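Local atomic coordinates of precorrin-6y methylase (Rhodobacter capsulatus, PDB entry 3NJR), a protein that probably transfers methyl groups from S-adenosyl-L-methionine to precorrin-6Y in cobalamin biosynthesis, this chain being its C-terminal methyltransferase domain. Residues A[51-56]-A[71-76]; A[57-62]-A[123-128]; A[79-84]-A[119-124]. All blocks are in the same frame, centred on the assembly; numbering follows the deposited sequence.

Interaction 1: residues A[51-56]-A[71-76]; sequences LAPRRG and VEWCLA
The indole of Trp-73 carries the ring of Pro-53 over one face and has the backbone carbonyl of Leu-51 at its edge, close to its plane. Pro-53 sits above the rim of the six-membered ring rather than squarely on it: its CB lies 3.9 Å from the centroid of that ring of Trp-73, 19° off the normal, a CH-pi contact. Pro-53 CG lies nearest CE3, 3.4 Å from that atom of Trp-73. Leu-51 CB also comes to 3.7 Å from CZ3 of Trp-73. The indole gets there because its CG stands anti to the backbone N (chi1 164°), which swings the ring off the helix toward the loop. Its NE1 is bonded to the carbonyl of Arg-79. On the other flank of Pro-53, Ala-76 CB comes to 4.0 Å from Pro-53 CG, so the proline is held between the indole and the methyl at the helix end. Within the loop, NH1 of Arg-54 donates to a lone pair of Ala-52 O at 2.8 Å, in the carbonyl plane. Val-24 of a neighbouring subunit packs on Pro-53 and Ala-76. No hydrogen bond joins the two segments. Apolar packing thus seats the loop between helix 41-51 and strand 58-62 against helix 68-75, the helix that follows the first strand in the Rossmann-like fold of S-adenosylmethionine-dependent methyltransferases.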
loop_
_atom_site.group_PDB
_atom_site.type_symbol
_atom_site.label_atom_id
_atom_site.label_comp_id
_atom_site.label_asym_id
_atom_site.label_seq_id
_atom_site.Cartn_x
_atom_site.Cartn_y
_atom_site.Cartn_z
ATOM N N LEU A 51 -22.456 3.550 4.506
ATOM C CA LEU A 51 -23.857 3.159 4.655
ATOM C C LEU A 51 -24.693 4.379 5.021
ATOM O O LEU A 51 -25.816 4.537 4.525
ATOM C CB LEU A 51 -24.018 2.035 5.693
ATOM C CG LEU A 51 -23.618 0.625 5.228
ATOM C CD1 LEU A 51 -23.495 -0.344 6.372
ATOM C CD2 LEU A 51 -24.619 0.085 4.223
ATOM N N ALA A 52 -24.133 5.246 5.879
ATOM C CA ALA A 52 -24.726 6.559 6.195
ATOM C C ALA A 52 -26.146 6.483 6.750
ATOM O O ALA A 52 -27.044 7.074 6.180
ATOM C CB ALA A 52 -24.682 7.489 4.971
ATOM N N PRO A 53 -26.349 5.769 7.878
ATOM C CA PRO A 53 -27.688 5.634 8.501
ATOM C C PRO A 53 -28.393 6.983 8.740
ATOM O O PRO A 53 -27.753 7.941 9.205
ATOM C CB PRO A 53 -27.391 4.988 9.855
ATOM C CG PRO A 53 -26.012 4.472 9.785
ATOM C CD PRO A 53 -25.291 5.075 8.646
ATOM N N ARG A 54 -29.679 7.077 8.391
ATOM C CA ARG A 54 -30.532 8.167 8.872
ATOM C C ARG A 54 -31.499 7.457 9.792
ATOM O O ARG A 54 -31.718 6.268 9.654
ATOM C CB ARG A 54 -31.307 8.857 7.746
ATOM C CG ARG A 54 -30.558 9.906 6.945
ATOM C CD ARG A 54 -29.619 9.286 5.921
ATOM N NE ARG A 54 -29.149 10.299 4.971
ATOM C CZ ARG A 54 -28.110 10.144 4.143
ATOM N NH1 ARG A 54 -27.417 9.010 4.137
ATOM N NH2 ARG A 54 -27.767 11.128 3.307
ATOM N N ARG A 55 -32.087 8.201 10.718
ATOM C CA ARG A 55 -33.002 7.663 11.733
ATOM C C ARG A 55 -34.066 6.754 11.099
ATOM O O ARG A 55 -34.730 7.147 10.141
ATOM C CB ARG A 55 -33.651 8.845 12.491
ATOM C CG ARG A 55 -33.614 8.749 14.033
ATOM C CD ARG A 55 -33.101 10.065 14.663
ATOM N NE ARG A 55 -32.492 9.931 15.999
ATOM C CZ ARG A 55 -31.929 8.830 16.519
ATOM N NH1 ARG A 55 -31.846 7.692 15.840
ATOM N NH2 ARG A 55 -31.428 8.872 17.746
ATOM N N GLY A 56 -34.190 5.532 11.618
ATOM C CA GLY A 56 -35.271 4.624 11.228
ATOM C C GLY A 56 -35.133 3.871 9.905
ATOM O O GLY A 56 -35.954 2.973 9.610
ATOM N N VAL A 71 -25.320 -3.957 14.298
ATOM C CA VAL A 71 -25.373 -3.452 15.663
ATOM C C VAL A 71 -25.023 -1.975 15.623
ATOM O O VAL A 71 -25.810 -1.138 16.065
ATOM C CB VAL A 71 -24.443 -4.254 16.614
ATOM C CG1 VAL A 71 -24.284 -3.563 17.934
ATOM C CG2 VAL A 71 -24.984 -5.632 16.857
ATOM N N GLU A 72 -23.874 -1.642 15.054
ATOM C CA GLU A 72 -23.532 -0.227 14.849
ATOM C C GLU A 72 -24.531 0.569 13.952
ATOM O O GLU A 72 -24.753 1.766 14.184
ATOM C CB GLU A 72 -22.079 -0.075 14.388
ATOM C CG GLU A 72 -21.139 -0.870 15.263
ATOM C CD GLU A 72 -19.739 -0.302 15.355
ATOM O OE1 GLU A 72 -19.066 -0.160 14.318
ATOM O OE2 GLU A 72 -19.288 -0.009 16.481
ATOM N N TRP A 73 -25.141 -0.075 12.951
ATOM C CA TRP A 73 -26.143 0.622 12.128
ATOM C C TRP A 73 -27.345 0.968 12.982
ATOM O O TRP A 73 -27.801 2.104 12.949
ATOM C CB TRP A 73 -26.554 -0.215 10.921
ATOM C CG TRP A 73 -27.828 0.219 10.211
ATOM C CD1 TRP A 73 -29.106 -0.136 10.536
ATOM C CD2 TRP A 73 -27.934 1.037 9.021
ATOM N NE1 TRP A 73 -30.002 0.427 9.650
ATOM C CE2 TRP A 73 -29.310 1.145 8.708
ATOM C CE3 TRP A 73 -27.001 1.688 8.195
ATOM C CZ2 TRP A 73 -29.774 1.869 7.604
ATOM C CZ3 TRP A 73 -27.467 2.419 7.107
ATOM C CH2 TRP A 73 -28.840 2.498 6.817
ATOM N N CYS A 74 -27.837 -0.006 13.756
ATOM C CA CYS A 74 -28.985 0.196 14.649
ATOM C C CYS A 74 -28.710 1.128 15.829
ATOM O O CYS A 74 -29.606 1.849 16.258
ATOM C CB CYS A 74 -29.490 -1.141 15.167
ATOM S SG CYS A 74 -30.257 -2.159 13.855
ATOM N N LEU A 75 -27.473 1.104 16.350
ATOM C CA LEU A 75 -27.053 2.051 17.394
ATOM C C LEU A 75 -27.065 3.481 16.882
ATOM O O LEU A 75 -27.351 4.405 17.654
ATOM C CB LEU A 75 -25.697 1.699 18.011
ATOM C CG LEU A 75 -25.734 0.508 18.980
ATOM C CD1 LEU A 75 -24.348 -0.161 19.143
ATOM C CD2 LEU A 75 -26.341 0.872 20.343
ATOM N N ALA A 76 -26.802 3.673 15.586
ATOM C CA ALA A 76 -26.931 5.017 14.998
ATOM C C ALA A 76 -28.400 5.450 14.759
ATOM O O ALA A 76 -28.657 6.552 14.267
ATOM C CB ALA A 76 -26.102 5.128 13.719
#

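Interaction 2: residues A[57-62]-A[123-128]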
loop_
_atom_site.group_PDB
_atom_site.type_symbol
_atom_site.label_atom_id
_atom_site.label_comp_id
_atom_site.label_asym_id
_atom_site.label_seq_id
_atom_site.Cartn_x
_atom_site.Cartn_y
_atom_site.Cartn_z
ATOM N N GLU A 57 -34.116 4.209 9.106
ATOM C CA GLU A 57 -33.871 3.519 7.850
ATOM C C GLU A 57 -33.626 2.034 8.084
ATOM O O GLU A 57 -33.145 1.637 9.151
ATOM C CB GLU A 57 -32.672 4.122 7.139
ATOM C CG GLU A 57 -32.931 5.421 6.420
ATOM C CD GLU A 57 -31.782 5.787 5.504
ATOM O OE1 GLU A 57 -30.650 5.315 5.732
ATOM O OE2 GLU A 57 -31.999 6.542 4.538
ATOM N N LEU A 58 -33.957 1.219 7.086
ATOM C CA LEU A 58 -33.814 -0.243 7.192
ATOM C C LEU A 58 -32.575 -0.724 6.456
ATOM O O LEU A 58 -32.304 -0.259 5.342
ATOM C CB LEU A 58 -35.073 -0.962 6.680
ATOM C CG LEU A 58 -35.132 -2.497 6.590
ATOM C CD1 LEU A 58 -35.039 -3.213 7.929
ATOM C CD2 LEU A 58 -36.393 -2.935 5.898
ATOM N N LEU A 59 -31.842 -1.656 7.079
ATOM C CA LEU A 59 -30.679 -2.309 6.465
ATOM C C LEU A 59 -30.859 -3.827 6.208
ATOM O O LEU A 59 -31.254 -4.595 7.105
ATOM C CB LEU A 59 -29.407 -2.077 7.309
ATOM C CG LEU A 59 -28.090 -2.737 6.838
ATOM C CD1 LEU A 59 -27.443 -2.016 5.662
ATOM C CD2 LEU A 59 -27.092 -2.928 7.956
ATOM N N TRP A 60 -30.549 -4.263 4.994
ATOM C CA TRP A 60 -30.309 -5.679 4.754
ATOM C C TRP A 60 -28.825 -5.885 4.946
ATOM O O TRP A 60 -28.032 -5.273 4.249
ATOM C CB TRP A 60 -30.715 -6.073 3.313
ATOM C CG TRP A 60 -32.185 -6.298 3.130
ATOM C CD1 TRP A 60 -33.168 -6.097 4.055
ATOM C CD2 TRP A 60 -32.843 -6.742 1.940
ATOM N NE1 TRP A 60 -34.384 -6.403 3.528
ATOM C CE2 TRP A 60 -34.221 -6.795 2.224
ATOM C CE3 TRP A 60 -32.403 -7.092 0.652
ATOM C CZ2 TRP A 60 -35.175 -7.199 1.263
ATOM C CZ3 TRP A 60 -33.345 -7.484 -0.293
ATOM C CH2 TRP A 60 -34.711 -7.538 0.017
ATOM N N ASP A 61 -28.446 -6.727 5.895
ATOM C CA ASP A 61 -27.035 -7.058 6.112
ATOM C C ASP A 61 -26.822 -8.494 5.663
ATOM O O ASP A 61 -27.138 -9.434 6.392
ATOM C CB ASP A 61 -26.652 -6.857 7.598
ATOM C CG ASP A 61 -25.217 -7.339 7.949
ATOM O OD1 ASP A 61 -24.476 -7.876 7.060
ATOM O OD2 ASP A 61 -24.820 -7.186 9.145
ATOM N N ILE A 62 -26.293 -8.667 4.459
ATOM C CA ILE A 62 -26.041 -10.007 3.949
ATOM C C ILE A 62 -24.665 -10.501 4.381
ATOM O O ILE A 62 -23.659 -9.817 4.188
ATOM C CB ILE A 62 -26.207 -10.081 2.427
ATOM C CG1 ILE A 62 -27.665 -9.789 2.047
ATOM C CG2 ILE A 62 -25.776 -11.457 1.912
ATOM C CD1 ILE A 62 -27.825 -9.040 0.761
ATOM N N PRO A 123 -35.300 -2.747 1.739
ATOM C CA PRO A 123 -34.551 -1.915 2.670
ATOM C C PRO A 123 -34.320 -0.538 2.086
ATOM O O PRO A 123 -34.579 -0.348 0.898
ATOM C CB PRO A 123 -33.221 -2.641 2.746
ATOM C CG PRO A 123 -33.047 -3.163 1.324
ATOM C CD PRO A 123 -34.411 -3.621 0.946
ATOM N N GLU A 124 -33.847 0.394 2.924
ATOM C CA GLU A 124 -33.365 1.693 2.478
ATOM C C GLU A 124 -31.863 1.606 2.104
ATOM O O GLU A 124 -31.381 2.373 1.261
ATOM C CB GLU A 124 -33.599 2.748 3.559
ATOM C CG GLU A 124 -35.000 3.408 3.572
ATOM C CD GLU A 124 -36.086 2.574 4.262
ATOM O OE1 GLU A 124 -35.826 1.955 5.324
ATOM O OE2 GLU A 124 -37.232 2.535 3.743
ATOM N N ALA A 125 -31.151 0.656 2.732
ATOM C CA ALA A 125 -29.736 0.328 2.452
ATOM C C ALA A 125 -29.434 -1.193 2.506
ATOM O O ALA A 125 -30.090 -1.929 3.259
ATOM C CB ALA A 125 -28.830 1.073 3.428
ATOM N N VAL A 126 -28.443 -1.655 1.728
ATOM C CA VAL A 126 -27.974 -3.067 1.783
ATOM C C VAL A 126 -26.462 -3.149 1.960
ATOM O O VAL A 126 -25.710 -2.383 1.344
ATOM C CB VAL A 126 -28.227 -3.841 0.486
ATOM C CG1 VAL A 126 -28.024 -5.347 0.708
ATOM C CG2 VAL A 126 -29.574 -3.542 -0.115
ATOM N N PHE A 127 -26.009 -4.100 2.769
ATOM C CA PHE A 127 -24.587 -4.328 2.957
ATOM C C PHE A 127 -24.293 -5.760 2.643
ATOM O O PHE A 127 -24.917 -6.664 3.188
ATOM C CB PHE A 127 -24.125 -4.006 4.391
ATOM C CG PHE A 127 -22.716 -4.474 4.699
ATOM C CD1 PHE A 127 -21.613 -3.834 4.140
ATOM C CD2 PHE A 127 -22.495 -5.581 5.526
ATOM C CE1 PHE A 127 -20.305 -4.276 4.403
ATOM C CE2 PHE A 127 -21.178 -6.041 5.794
ATOM C CZ PHE A 127 -20.082 -5.369 5.238
ATOM N N ILE A 128 -23.326 -5.965 1.762
ATOM C CA ILE A 128 -22.842 -7.311 1.461
ATOM C C ILE A 128 -21.417 -7.461 1.966
ATOM O O ILE A 128 -20.473 -6.907 1.379
ATOM C CB ILE A 128 -22.876 -7.639 -0.048
ATOM C CG1 ILE A 128 -24.282 -7.433 -0.629
ATOM C CG2 ILE A 128 -22.426 -9.064 -0.277
ATOM C CD1 ILE A 128 -24.518 -6.086 -1.293
#
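Trp-60 and Pro-123 meet at about a right angle, the proline, just ahead of strand 125-128, lying over the indole on one face of the Rossmann-like sheet, where parallel strands 58-62 and 125-128 are central neighbours. Pro-123 CD lies over one face of Trp-60, 3.6 Å from the centroid of the six-membered ring and 17° off its normal, a CH-pi contact. With its CG beside the backbone N (chi1 -80°), the tryptophan turns that face toward the proline, and Leu-120 and Leu-122 add to the packing around it. The same side of the sheet carries Ile-62, which lies alongside Ile-128 and whose CD1 reaches Val-126 CG1 at 3.7 Å. Across the sheet, Leu-59, Asp-61, Ala-125 and Phe-127 point the other way, toward helices 41-51 and 68-75. Asp-61 lies alongside Phe-127, carboxylate and ring planes 68° apart, with OD1 in the ring plane at its edge, 3.4 Å from CD2 of Phe-127; the other carboxylate oxygen is bonded to Ser-70. Phe-127 also touches the bound S-adenosyl-L-homocysteine, so this face leads into its pocket. Backbone bonds in parallel register tie the strands, among them Phe-127 N to Trp-60 O at 2.8 Å. Where the pairing begins, three bonds hold Leu-58: its O accepts from the N of both Glu-124 and Ala-125, and its N donates to the anti lone pair of Glu-124 OE1 at 2.7 Å.

Interaction 3: residues A[79-84]-A[119-124]. With SAH (S-adenosyl-L-homocysteine), chain C.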
loop_
_atom_site.group_PDB
_atom_site.type_symbol
_atom_site.label_atom_id
_atom_site.label_comp_id
_atom_site.label_asym_id
_atom_site.label_seq_id
_atom_site.Cartn_x
_atom_site.Cartn_y
_atom_site.Cartn_z
ATOM N N ARG A 79 -32.857 0.455 11.702
ATOM C CA ARG A 79 -33.354 -0.914 11.941
ATOM C C ARG A 79 -32.647 -1.836 10.933
ATOM O O ARG A 79 -32.219 -1.374 9.876
ATOM C CB ARG A 79 -34.869 -1.002 11.736
ATOM C CG ARG A 79 -35.702 0.021 12.498
ATOM C CD ARG A 79 -37.165 -0.053 12.062
ATOM N NE ARG A 79 -37.362 0.604 10.765
ATOM C CZ ARG A 79 -37.895 0.030 9.678
ATOM N NH1 ARG A 79 -38.324 -1.231 9.710
ATOM N NH2 ARG A 79 -38.019 0.727 8.548
ATOM N N ALA A 80 -32.512 -3.124 11.255
ATOM C CA ALA A 80 -31.791 -4.049 10.380
ATOM C C ALA A 80 -32.341 -5.458 10.403
ATOM O O ALA A 80 -32.814 -5.927 11.450
ATOM C CB ALA A 80 -30.333 -4.082 10.735
ATOM N N ILE A 81 -32.272 -6.131 9.252
ATOM C CA ILE A 81 -32.448 -7.584 9.171
ATOM C C ILE A 81 -31.096 -8.185 8.784
ATOM O O ILE A 81 -30.488 -7.767 7.800
ATOM C CB ILE A 81 -33.518 -7.984 8.121
ATOM C CG1 ILE A 81 -34.895 -7.483 8.544
ATOM C CG2 ILE A 81 -33.547 -9.493 7.927
ATOM C CD1 ILE A 81 -35.854 -7.334 7.417
ATOM N N THR A 82 -30.641 -9.172 9.547
ATOM C CA THR A 82 -29.286 -9.719 9.425
ATOM C C THR A 82 -29.349 -11.170 8.985
ATOM O O THR A 82 -29.869 -11.994 9.705
ATOM C CB THR A 82 -28.545 -9.612 10.783
ATOM O OG1 THR A 82 -28.625 -8.256 11.246
ATOM C CG2 THR A 82 -27.080 -10.026 10.666
ATOM N N ILE A 83 -28.789 -11.464 7.819
ATOM C CA ILE A 83 -28.909 -12.771 7.167
ATOM C C ILE A 83 -27.621 -13.576 7.288
ATOM O O ILE A 83 -26.605 -13.186 6.724
ATOM C CB ILE A 83 -29.153 -12.579 5.647
ATOM C CG1 ILE A 83 -29.896 -11.257 5.343
ATOM C CG2 ILE A 83 -29.765 -13.840 4.991
ATOM C CD1 ILE A 83 -31.343 -11.225 5.740
ATOM N N GLU A 84 -27.664 -14.700 8.003
ATOM C CA GLU A 84 -26.492 -15.581 8.187
ATOM C C GLU A 84 -26.903 -17.084 8.164
ATOM O O GLU A 84 -27.870 -17.471 8.851
ATOM C CB GLU A 84 -25.778 -15.207 9.496
ATOM C CG GLU A 84 -24.722 -16.183 10.036
ATOM C CD GLU A 84 -23.553 -16.429 9.073
ATOM O OE1 GLU A 84 -22.832 -15.469 8.710
ATOM O OE2 GLU A 84 -23.353 -17.602 8.687
ATOM N N ASP A 119 -38.938 -12.896 1.195
ATOM C CA ASP A 119 -40.124 -12.368 1.896
ATOM C C ASP A 119 -39.848 -11.163 2.811
ATOM O O ASP A 119 -40.710 -10.769 3.606
ATOM C CB ASP A 119 -40.872 -13.474 2.668
ATOM C CG ASP A 119 -39.997 -14.166 3.725
ATOM O OD1 ASP A 119 -38.768 -13.864 3.798
ATOM O OD2 ASP A 119 -40.544 -15.030 4.471
ATOM N N LEU A 120 -38.660 -10.579 2.713
ATOM C CA LEU A 120 -38.315 -9.474 3.575
ATOM C C LEU A 120 -38.834 -8.183 2.973
ATOM O O LEU A 120 -38.947 -8.077 1.746
ATOM C CB LEU A 120 -36.809 -9.410 3.778
ATOM C CG LEU A 120 -36.185 -10.670 4.370
ATOM C CD1 LEU A 120 -34.686 -10.489 4.545
ATOM C CD2 LEU A 120 -36.849 -11.034 5.676
ATOM N N PRO A 121 -39.174 -7.205 3.824
ATOM C CA PRO A 121 -39.527 -5.882 3.288
ATOM C C PRO A 121 -38.300 -5.246 2.645
ATOM O O PRO A 121 -37.184 -5.504 3.102
ATOM C CB PRO A 121 -39.936 -5.085 4.540
ATOM C CG PRO A 121 -39.294 -5.820 5.701
ATOM C CD PRO A 121 -39.263 -7.270 5.296
ATOM N N LEU A 122 -38.499 -4.434 1.609
ATOM C CA LEU A 122 -37.384 -3.787 0.915
ATOM C C LEU A 122 -36.643 -2.739 1.781
ATOM O O LEU A 122 -37.266 -1.930 2.474
ATOM C CB LEU A 122 -37.846 -3.182 -0.417
ATOM C CG LEU A 122 -38.309 -4.151 -1.526
ATOM C CD1 LEU A 122 -38.790 -3.400 -2.771
ATOM C CD2 LEU A 122 -37.243 -5.194 -1.896
ATOM N N PRO A 123 -35.300 -2.747 1.739
ATOM C CA PRO A 123 -34.551 -1.915 2.670
ATOM C C PRO A 123 -34.320 -0.538 2.086
ATOM O O PRO A 123 -34.579 -0.348 0.898
ATOM C CB PRO A 123 -33.221 -2.641 2.746
ATOM C CG PRO A 123 -33.047 -3.163 1.324
ATOM C CD PRO A 123 -34.411 -3.621 0.946
ATOM N N GLU A 124 -33.847 0.394 2.924
ATOM C CA GLU A 124 -33.365 1.693 2.478
ATOM C C GLU A 124 -31.863 1.606 2.104
ATOM O O GLU A 124 -31.381 2.373 1.261
ATOM C CB GLU A 124 -33.599 2.748 3.559
ATOM C CG GLU A 124 -35.000 3.408 3.572
ATOM C CD GLU A 124 -36.086 2.574 4.262
ATOM O OE1 GLU A 124 -35.826 1.955 5.324
ATOM O OE2 GLU A 124 -37.232 2.535 3.743
HETATM N N SAH C . -19.868 -8.433 8.516
HETATM C CA SAH C . -19.459 -9.568 9.399
HETATM C CB SAH C . -18.168 -10.196 8.868
HETATM C CG SAH C . -18.343 -11.673 8.497
HETATM S SD SAH C . -18.282 -11.883 6.741
HETATM C C SAH C . -19.315 -9.099 10.828
HETATM O O SAH C . -19.415 -9.864 11.787
HETATM O OXT SAH C . -19.100 -7.924 11.100
HETATM C "C5'" SAH C . -18.418 -13.638 6.498
HETATM C "C4'" SAH C . -19.792 -14.223 6.861
HETATM O "O4'" SAH C . -20.725 -14.225 5.764
HETATM C "C3'" SAH C . -19.652 -15.675 7.306
HETATM O "O3'" SAH C . -20.118 -15.802 8.645
HETATM C "C2'" SAH C . -20.536 -16.490 6.378
HETATM O "O2'" SAH C . -21.255 -17.535 7.049
HETATM C "C1'" SAH C . -21.478 -15.451 5.785
HETATM N N9 SAH C . -22.016 -15.906 4.466
HETATM C C8 SAH C . -21.340 -16.613 3.534
HETATM N N7 SAH C . -22.119 -16.890 2.460
HETATM C C5 SAH C . -23.332 -16.357 2.696
HETATM C C6 SAH C . -24.624 -16.272 1.968
HETATM N N6 SAH C . -24.736 -16.843 0.750
HETATM N N1 SAH C . -25.668 -15.621 2.550
HETATM C C2 SAH C . -25.546 -15.057 3.767
HETATM N N3 SAH C . -24.398 -15.096 4.478
HETATM C C4 SAH C . -23.270 -15.713 4.016
#
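Ile-81 faces Leu-120 and Pro-121 across this contact, and its side chain divides the work between two branches. From CB, the CG2 methyl stands anti to the backbone N and meets Leu-120 CD1 at 3.7 Å. The other branch leaves through CG1, which lies beside the backbone N (chi1 -65°), and its extended end carries CD1 to 4.0 Å from CD of Pro-121, with CG next nearest, the two side chains crossing at a slant. Leu-120 CD1 serves a second partner: it approaches Ile-83 CD1 tip to tip at 3.6 Å, so a single methyl bridges both isoleucines. Nearby, Arg-107 on strand 106-110 touches Ile-81 and Leu-120. Toward the start of the strand the contact turns polar and loose. Arg-79 NH2 stands 4.1 Å from Glu-124 OE1, attractive in charge but beyond a salt bridge; OE1 is already bonded to Leu-58 N, and NE of the arginine to the carbonyl of Gly-56. At the strand's other end, Glu-84 takes both ribose hydroxyls of S-adenosyl-L-homocysteine: O3' donates to OE1 of Glu-84 at 2.7 Å, and O2' donates to its OE2 at 2.7 Å. Backbone N atoms of Gly-65 and Arg-86 hold the same carboxylate. An acidic residue ending the second strand is the usual ribose anchor of class I methyltransferases. The chemistry implies a division of labour: hydrocarbon contacts seat the loop, while paired ribose bonds hold the nucleoside.

Overall arrangement
Interaction 2 is the buried centre: it pairs two strands of the sheet through backbone hydrogen bonds, with mostly apolar side chains on both faces. Interactions 1 and 3 are only partly buried and have no hydrogen bonds between their segments; each lays a loop against a regular element, one a helix and the other a strand. Interaction 2 touches both. Trp-73 of interaction 1 packs on Leu-59 and Ala-125, while Pro-123 and Glu-124 belong to interactions 2 and 3 alike, and strands 58-62 and 79-84 are hydrogen-bonded neighbours. Contacts to S-adenosyl-L-homocysteine come from interactions 2 and 3, whereas interaction 1 instead meets a neighbouring subunit.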